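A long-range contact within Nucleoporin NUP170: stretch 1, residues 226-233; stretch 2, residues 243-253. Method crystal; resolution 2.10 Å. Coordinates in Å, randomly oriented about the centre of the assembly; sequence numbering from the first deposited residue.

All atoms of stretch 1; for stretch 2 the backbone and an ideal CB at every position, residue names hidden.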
# COMPACT_ATOMS: atom_id res chain seq x y z
N GLN A 226 -29.98 8.02 24.08
CA GLN A 226 -28.99 8.08 25.14
C GLN A 226 -27.70 8.72 24.63
O GLN A 226 -27.49 8.88 23.42
CB GLN A 226 -28.71 6.68 25.68
CG GLN A 226 -29.93 6.00 26.30
CD GLN A 226 -29.67 4.55 26.67
OE1 GLN A 226 -28.68 4.23 27.31
NE2 GLN A 226 -30.57 3.67 26.24
N GLN A 227 -26.83 9.10 25.56
CA GLN A 227 -25.56 9.72 25.20
C GLN A 227 -24.65 8.71 24.50
O GLN A 227 -24.42 7.62 25.01
CB GLN A 227 -24.85 10.29 26.42
CG GLN A 227 -23.42 10.71 26.12
CD GLN A 227 -22.75 11.47 27.24
OE1 GLN A 227 -22.45 10.91 28.29
NE2 GLN A 227 -22.50 12.75 27.01
N GLU A 228 -24.13 9.11 23.34
CA GLU A 228 -23.18 8.32 22.56
C GLU A 228 -22.71 9.18 21.40
O GLU A 228 -23.53 9.89 20.80
CB GLU A 228 -23.82 7.02 22.04
CG GLU A 228 -22.83 6.07 21.38
CD GLU A 228 -23.49 4.83 20.78
OE1 GLU A 228 -24.73 4.78 20.72
OE2 GLU A 228 -22.76 3.91 20.37
N TRP A 229 -21.42 9.14 21.10
CA TRP A 229 -20.85 9.93 20.01
C TRP A 229 -19.76 9.11 19.32
O TRP A 229 -19.48 7.97 19.70
CB TRP A 229 -20.32 11.28 20.52
CG TRP A 229 -19.15 11.19 21.45
CD1 TRP A 229 -17.83 11.13 21.10
CD2 TRP A 229 -19.19 11.15 22.88
NE1 TRP A 229 -17.05 11.06 22.23
CE2 TRP A 229 -17.86 11.07 23.33
CE3 TRP A 229 -20.22 11.18 23.82
CZ2 TRP A 229 -17.53 11.02 24.69
CZ3 TRP A 229 -19.89 11.12 25.17
CH2 TRP A 229 -18.56 11.04 25.58
N LEU A 230 -19.15 9.70 18.30
CA LEU A 230 -18.23 8.98 17.43
C LEU A 230 -16.77 9.21 17.80
O LEU A 230 -16.40 10.27 18.30
CB LEU A 230 -18.44 9.37 15.96
CG LEU A 230 -19.80 9.00 15.36
CD1 LEU A 230 -19.81 9.32 13.88
CD2 LEU A 230 -20.15 7.54 15.60
N ARG A 231 -15.96 8.18 17.55
CA ARG A 231 -14.51 8.24 17.65
C ARG A 231 -13.82 8.25 16.29
O ARG A 231 -12.63 8.55 16.23
CB ARG A 231 -13.98 7.05 18.47
CG ARG A 231 -13.87 7.29 19.98
CD ARG A 231 -13.58 5.98 20.70
NE ARG A 231 -12.46 6.06 21.64
CZ ARG A 231 -11.19 6.15 21.28
NH1 ARG A 231 -10.24 6.21 22.21
NH2 ARG A 231 -10.86 6.19 20.00
N GLY A 232 -14.53 7.92 15.22
CA GLY A 232 -13.93 7.94 13.89
C GLY A 232 -14.90 7.47 12.83
O GLY A 232 -15.89 6.79 13.12
N LEU A 233 -14.60 7.86 11.59
CA LEU A 233 -15.30 7.43 10.39
C LEU A 233 -14.31 6.78 9.43
O LEU A 233 -13.15 7.21 9.34
CB LEU A 233 -15.99 8.61 9.68
CG LEU A 233 -17.27 9.21 10.27
CD1 LEU A 233 -17.80 10.28 9.34
CD2 LEU A 233 -18.33 8.14 10.50
N UNK A 243 -18.05 3.00 7.71
CA UNK A 243 -18.06 2.51 9.09
C UNK A 243 -17.91 3.67 10.06
O UNK A 243 -17.15 4.61 9.80
CB UNK A 243 -16.95 1.49 9.31
N UNK A 244 -18.61 3.59 11.19
CA UNK A 244 -18.40 4.51 12.30
C UNK A 244 -18.07 3.72 13.56
O UNK A 244 -18.59 2.61 13.77
CB UNK A 244 -19.63 5.39 12.52
N UNK A 245 -17.21 4.29 14.39
CA UNK A 245 -16.88 3.76 15.71
C UNK A 245 -17.34 4.77 16.76
O UNK A 245 -17.07 5.96 16.63
CB UNK A 245 -15.38 3.48 15.84
N UNK A 246 -18.05 4.28 17.77
CA UNK A 246 -18.59 5.14 18.81
C UNK A 246 -17.73 5.07 20.07
O UNK A 246 -16.83 4.23 20.20
CB UNK A 246 -20.03 4.75 19.13
N UNK A 247 -18.02 5.97 21.01
CA UNK A 247 -17.30 6.00 22.28
C UNK A 247 -17.64 4.81 23.16
O UNK A 247 -16.90 4.52 24.10
CB UNK A 247 -17.61 7.30 23.03
N UNK A 248 -18.76 4.14 22.89
CA UNK A 248 -19.12 2.90 23.57
C UNK A 248 -18.60 1.67 22.84
O UNK A 248 -19.01 0.55 23.16
CB UNK A 248 -20.64 2.81 23.72
N UNK A 249 -17.72 1.85 21.85
CA UNK A 249 -17.14 0.78 21.06
C UNK A 249 -18.17 0.07 20.18
O UNK A 249 -17.97 -1.09 19.81
CB UNK A 249 -16.46 -0.23 21.99
N UNK A 250 -19.26 0.75 19.84
CA UNK A 250 -20.24 0.21 18.90
C UNK A 250 -19.77 0.47 17.47
O UNK A 250 -19.35 1.58 17.13
CB UNK A 250 -21.62 0.83 19.14
N UNK A 251 -19.86 -0.57 16.63
CA UNK A 251 -19.47 -0.50 15.23
C UNK A 251 -20.74 -0.48 14.39
O UNK A 251 -21.54 -1.42 14.45
CB UNK A 251 -18.56 -1.67 14.84
N UNK A 252 -20.91 0.57 13.60
CA UNK A 252 -22.04 0.70 12.70
C UNK A 252 -21.55 0.66 11.26
O UNK A 252 -20.54 1.28 10.92
CB UNK A 252 -22.81 1.99 12.98
N UNK A 253 -22.26 -0.09 10.41
CA UNK A 253 -21.94 -0.24 9.00
C UNK A 253 -23.05 0.38 8.17
O UNK A 253 -24.23 0.09 8.39
CB UNK A 253 -21.74 -1.71 8.63

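Position 243 lies in an extended strand that begins earlier in the chain, and its CB finds nothing of stretch 1 nearby, so this contact sets no rule; a beta-favouring residue would do. It is Tyr 243, whose ring leads away.

At 244 the ideal CB lies 3.7 Å from Leu 233 CD2 and 3.8 Å from Leu 230 CD2. With two leucine ends so close, a small residue such as alanine, serine or threonine suits. Ser 244 packs here, with its OG 3.7 Å from Leu 230 CD2.

Position 245 pairs with Gly 232, which offers no side chain, so an aliphatic residue has room beside the bare backbone. Leu 245 takes it, its CD2 4.3 Å from Arg 231 CB. The backbone does the register work: Leu 245 N donates to Gly 232 O (3.1 Å) and Leu 245 O accepts from Arg 231 N (2.6 Å), within the beta bulge where the register shifts by one between Leu 230 and Gly 232.

At 246 the ideal CB is 3.1 Å from Glu 228 OE2, a tight fit that favours a small donor: serine, perhaps threonine. Ser 246 OG donates to Glu 228 OE2 at 2.7 Å, and also accepts from the amides of 248 and 250, bracing the type I turn that starts here.

Position 247, with phi/psi of -69/-19, sits over the Trp 229 ring, near a free backbone N-H. Asparagine, aspartate or serine would suit the turn and could offer an acceptor. Asn 247 OD1 accepts from Trp 229 N (2.8 Å), while Asn 247 N donates to Trp 229 O (2.8 Å); its CB makes a CH-pi contact with the five-membered ring and ND2 lies over one face.

The CB of 248 points toward stretch 1, 4.1 Å from Glu 228 OE2, so a long polar or basic chain is plausible. Arg 248 fits, but the contact with Glu 228 is through the aliphatic part, Arg 248 CD to Glu 228 CG at 3.9 Å, and its NH2 donates to a water shared with Gln 227 O and Asn 247 ND2.

Position 249 has positive phi (67°) and points away; glycine, asparagine or serine could serve. It is Ser 249.

At 250 the CB is 3.5 Å from Glu 228 OE2, inviting a small polar group. Thr 250 OG1 shares a water with that oxygen.

At 252 CB points toward stretch 1 from a distance, so a long cation could reach Glu 228: Arg 252 does, Arg 252 NH2 to Glu 228 OE1 at 3.1 Å and NH1 to OE2 at 3.2 Å, a two-pronged salt bridge. Positions 251 and 253, extended and out of reach, are not set by this contact; beta-branched residues would suit the strand, and they are Ile 251 and Thr 253.

Stretch 2, residues 243-253: YSLSNRSTIRT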
# COMPACT_ATOMS: atom_id res chain seq x y z
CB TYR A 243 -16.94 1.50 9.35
CG TYR A 243 -16.90 0.30 8.43
CD1 TYR A 243 -17.68 -0.81 8.68
CD2 TYR A 243 -16.05 0.28 7.33
CE1 TYR A 243 -17.63 -1.92 7.85
CE2 TYR A 243 -16.00 -0.82 6.49
CZ TYR A 243 -16.79 -1.92 6.76
OH TYR A 243 -16.74 -3.02 5.93
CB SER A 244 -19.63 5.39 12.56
OG SER A 244 -20.64 4.70 13.28
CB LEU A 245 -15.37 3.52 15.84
CG LEU A 245 -14.88 2.97 17.18
CD1 LEU A 245 -15.43 1.58 17.42
CD2 LEU A 245 -13.36 2.96 17.22
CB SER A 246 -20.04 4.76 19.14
OG SER A 246 -20.09 3.79 20.17
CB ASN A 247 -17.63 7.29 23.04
CG ASN A 247 -19.08 7.33 23.49
OD1 ASN A 247 -19.99 7.24 22.67
ND2 ASN A 247 -19.28 7.45 24.79
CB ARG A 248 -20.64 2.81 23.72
CG ARG A 248 -21.27 4.04 24.34
CD ARG A 248 -22.77 3.86 24.54
NE ARG A 248 -23.06 2.84 25.55
CZ ARG A 248 -23.05 3.06 26.86
NH1 ARG A 248 -23.33 2.06 27.70
NH2 ARG A 248 -22.77 4.26 27.34
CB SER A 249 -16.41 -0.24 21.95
OG SER A 249 -15.41 0.41 22.72
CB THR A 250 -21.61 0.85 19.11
OG1 THR A 250 -22.11 0.49 20.41
CG2 THR A 250 -22.60 0.39 18.05
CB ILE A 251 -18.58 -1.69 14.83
CG1 ILE A 251 -17.31 -1.73 15.69
CG2 ILE A 251 -18.22 -1.61 13.35
CD1 ILE A 251 -16.47 -2.98 15.48
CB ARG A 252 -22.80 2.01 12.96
CG ARG A 252 -23.51 2.05 14.31
CD ARG A 252 -24.14 3.41 14.57
NE ARG A 252 -25.01 3.39 15.74
CZ ARG A 252 -24.60 3.57 17.00
NH1 ARG A 252 -23.31 3.76 17.26
NH2 ARG A 252 -25.48 3.54 17.99
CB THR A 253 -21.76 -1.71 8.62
OG1 THR A 253 -20.75 -2.30 9.45
CG2 THR A 253 -21.35 -1.85 7.14
O HOH W 1 -21.88 7.15 26.37
O HOH W 2 -24.42 1.66 21.06
O HOH W 3 -13.99 5.36 24.11
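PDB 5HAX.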